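Local coordinates for nucleocapsid (Equine arteritis virus, PDB 2I9F), which forms the capsid of the virion through its dimerising C-terminal domain, and as a whole protein probably binds the viral RNA, at the interface of chains A and B. Residues are numbered along the deposited sequence; one frame, centred on the assembly and turned at random. Chains: chain A/B, Nucleocapsid.

The interface of chains A and B. Residues chain A 33, 40, 47-49; chain B 29, 50-53.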
loop_
_atom_site.group_PDB
_atom_site.type_symbol
_atom_site.label_atom_id
_atom_site.label_comp_id
_atom_site.label_asym_id
_atom_site.label_seq_id
_atom_site.Cartn_x
_atom_site.Cartn_y
_atom_site.Cartn_z
ATOM N N PHE A 33 -4.698 -7.220 -2.805
ATOM C CA PHE A 33 -4.503 -7.587 -4.198
ATOM C C PHE A 33 -5.803 -7.281 -4.925
ATOM O O PHE A 33 -5.814 -6.634 -6.002
ATOM C CB PHE A 33 -4.157 -9.096 -4.357
ATOM C CG PHE A 33 -3.783 -9.468 -5.766
ATOM C CD1 PHE A 33 -2.456 -9.543 -6.131
ATOM C CD2 PHE A 33 -4.759 -9.661 -6.753
ATOM C CE1 PHE A 33 -2.064 -9.849 -7.433
ATOM C CE2 PHE A 33 -4.396 -9.994 -8.062
ATOM C CZ PHE A 33 -3.055 -10.080 -8.408
ATOM N N LEU A 40 1.851 -5.156 -9.048
ATOM C CA LEU A 40 1.965 -6.465 -9.728
ATOM C C LEU A 40 2.707 -6.255 -11.054
ATOM O O LEU A 40 2.223 -5.627 -11.963
ATOM C CB LEU A 40 0.633 -7.221 -9.888
ATOM C CG LEU A 40 0.799 -8.574 -10.590
ATOM C CD1 LEU A 40 1.363 -9.628 -9.621
ATOM C CD2 LEU A 40 -0.484 -9.045 -11.229
ATOM N N LEU A 47 5.803 -13.273 -12.270
ATOM C CA LEU A 47 5.130 -12.160 -11.669
ATOM C C LEU A 47 5.857 -11.826 -10.360
ATOM O O LEU A 47 6.443 -12.702 -9.753
ATOM C CB LEU A 47 3.672 -12.552 -11.366
ATOM C CG LEU A 47 2.763 -12.639 -12.594
ATOM C CD1 LEU A 47 1.364 -13.118 -12.149
ATOM C CD2 LEU A 47 2.631 -11.276 -13.306
ATOM N N THR A 48 5.860 -10.556 -9.982
ATOM C CA THR A 48 6.158 -10.213 -8.610
ATOM C C THR A 48 5.050 -9.347 -8.113
ATOM O O THR A 48 4.648 -8.389 -8.801
ATOM C CB THR A 48 7.542 -9.530 -8.473
ATOM O OG1 THR A 48 8.520 -10.465 -8.910
ATOM C CG2 THR A 48 7.869 -9.082 -6.999
ATOM N N TYR A 49 4.545 -9.718 -6.940
ATOM C CA TYR A 49 3.613 -8.872 -6.210
ATOM C C TYR A 49 4.261 -8.310 -4.932
ATOM O O TYR A 49 4.855 -9.039 -4.128
ATOM C CB TYR A 49 2.288 -9.608 -5.898
ATOM C CG TYR A 49 1.255 -8.694 -5.176
ATOM C CD1 TYR A 49 0.666 -7.625 -5.843
ATOM C CD2 TYR A 49 0.947 -8.885 -3.808
ATOM C CE1 TYR A 49 -0.243 -6.762 -5.196
ATOM C CE2 TYR A 49 0.065 -8.026 -3.130
ATOM C CZ TYR A 49 -0.568 -6.990 -3.877
ATOM O OH TYR A 49 -1.442 -6.179 -3.263
ATOM N N VAL B 29 -1.266 -15.510 -3.913
ATOM C CA VAL B 29 -0.502 -14.664 -2.972
ATOM C C VAL B 29 -0.830 -15.065 -1.525
ATOM O O VAL B 29 0.031 -15.045 -0.649
ATOM C CB VAL B 29 -0.797 -13.103 -3.230
ATOM C CG1 VAL B 29 -0.254 -12.234 -2.118
ATOM C CG2 VAL B 29 -0.129 -12.653 -4.555
ATOM N N THR B 50 6.519 -9.324 -0.275
ATOM C CA THR B 50 6.872 -9.453 -1.692
ATOM C C THR B 50 7.017 -10.914 -2.025
ATOM O O THR B 50 7.611 -11.688 -1.271
ATOM C CB THR B 50 8.158 -8.636 -2.148
ATOM O OG1 THR B 50 8.371 -8.837 -3.571
ATOM C CG2 THR B 50 9.385 -9.086 -1.442
ATOM N N VAL B 51 6.446 -11.310 -3.147
ATOM C CA VAL B 51 6.591 -12.717 -3.569
ATOM C C VAL B 51 6.635 -12.768 -5.089
ATOM O O VAL B 51 5.992 -11.978 -5.730
ATOM C CB VAL B 51 5.450 -13.630 -3.003
ATOM C CG1 VAL B 51 4.048 -13.156 -3.481
ATOM C CG2 VAL B 51 5.666 -15.144 -3.368
ATOM N N SER B 52 7.413 -13.699 -5.651
ATOM C CA SER B 52 7.455 -13.868 -7.097
ATOM C C SER B 52 7.076 -15.306 -7.438
ATOM O O SER B 52 7.316 -16.220 -6.663
ATOM C CB SER B 52 8.871 -13.563 -7.671
ATOM O OG SER B 52 9.390 -12.314 -7.203
ATOM N N TRP B 53 6.491 -15.493 -8.605
ATOM C CA TRP B 53 6.026 -16.800 -9.034
ATOM C C TRP B 53 5.645 -16.760 -10.478
ATOM O O TRP B 53 5.411 -15.672 -11.035
ATOM C CB TRP B 53 4.795 -17.254 -8.217
ATOM C CG TRP B 53 3.430 -16.669 -8.470
ATOM C CD1 TRP B 53 2.333 -17.347 -8.968
ATOM C CD2 TRP B 53 2.963 -15.355 -8.136
ATOM N NE1 TRP B 53 1.246 -16.522 -8.982
ATOM C CE2 TRP B 53 1.610 -15.294 -8.487
ATOM C CE3 TRP B 53 3.581 -14.204 -7.592
ATOM C CZ2 TRP B 53 0.822 -14.133 -8.290
ATOM C CZ3 TRP B 53 2.821 -13.038 -7.438
ATOM C CH2 TRP B 53 1.448 -13.014 -7.760
#
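The hydroxyl OG1 of A:Thr48 meets the hydroxyl OG of B:Ser52 tip to tip at 2.7 Å, a hydrogen bond whose direction is not settled. Small hydroxyl residues suit this sheet face, for each can reach across the strand gap. In A:Thr48 the hydroxyl lies anti to the carbonyl carbon (chi1 -62°), while methyl CG2 turns toward OG1 of B:Thr50, 3.5 Å away. Antiparallel backbone bonds flank the hydroxyl pair: A:Leu47 N gives a nearly straight bond to B:Trp53 O at 2.7 Å, B:Trp53 N answers to A:Leu47 O, and A:Tyr49 and B:Val51 exchange bonds both ways.

The opposite face packs mainly through carbon contacts. With CG between backbone N and carbonyl carbon (chi1 76°), the broad indole of B:Trp53 turns under the neighbouring strand. Branched leucines fit round this flat group: A:Leu47 CB rests over one face, 4.0 Å above the plane near the rim, and A:Leu40 CD1 approaches B:Trp53 CH2 at 3.9 Å. A:Tyr49 offers its methylene CB to the indole edge, 3.8 Å from B:Trp53 CZ3, and its ring to branched B:Val29, whose CG1 lies 3.9 Å from CD2. Within chain A, A:Phe33 CD1 stands over the centre of that ring, which should limit its movement.

The paired strands 47-53 thus join the two subunits' sheets into one across the dimer's two-fold axis, with B:Val29 and A:Phe33 rising from helices 19-34 packed beneath.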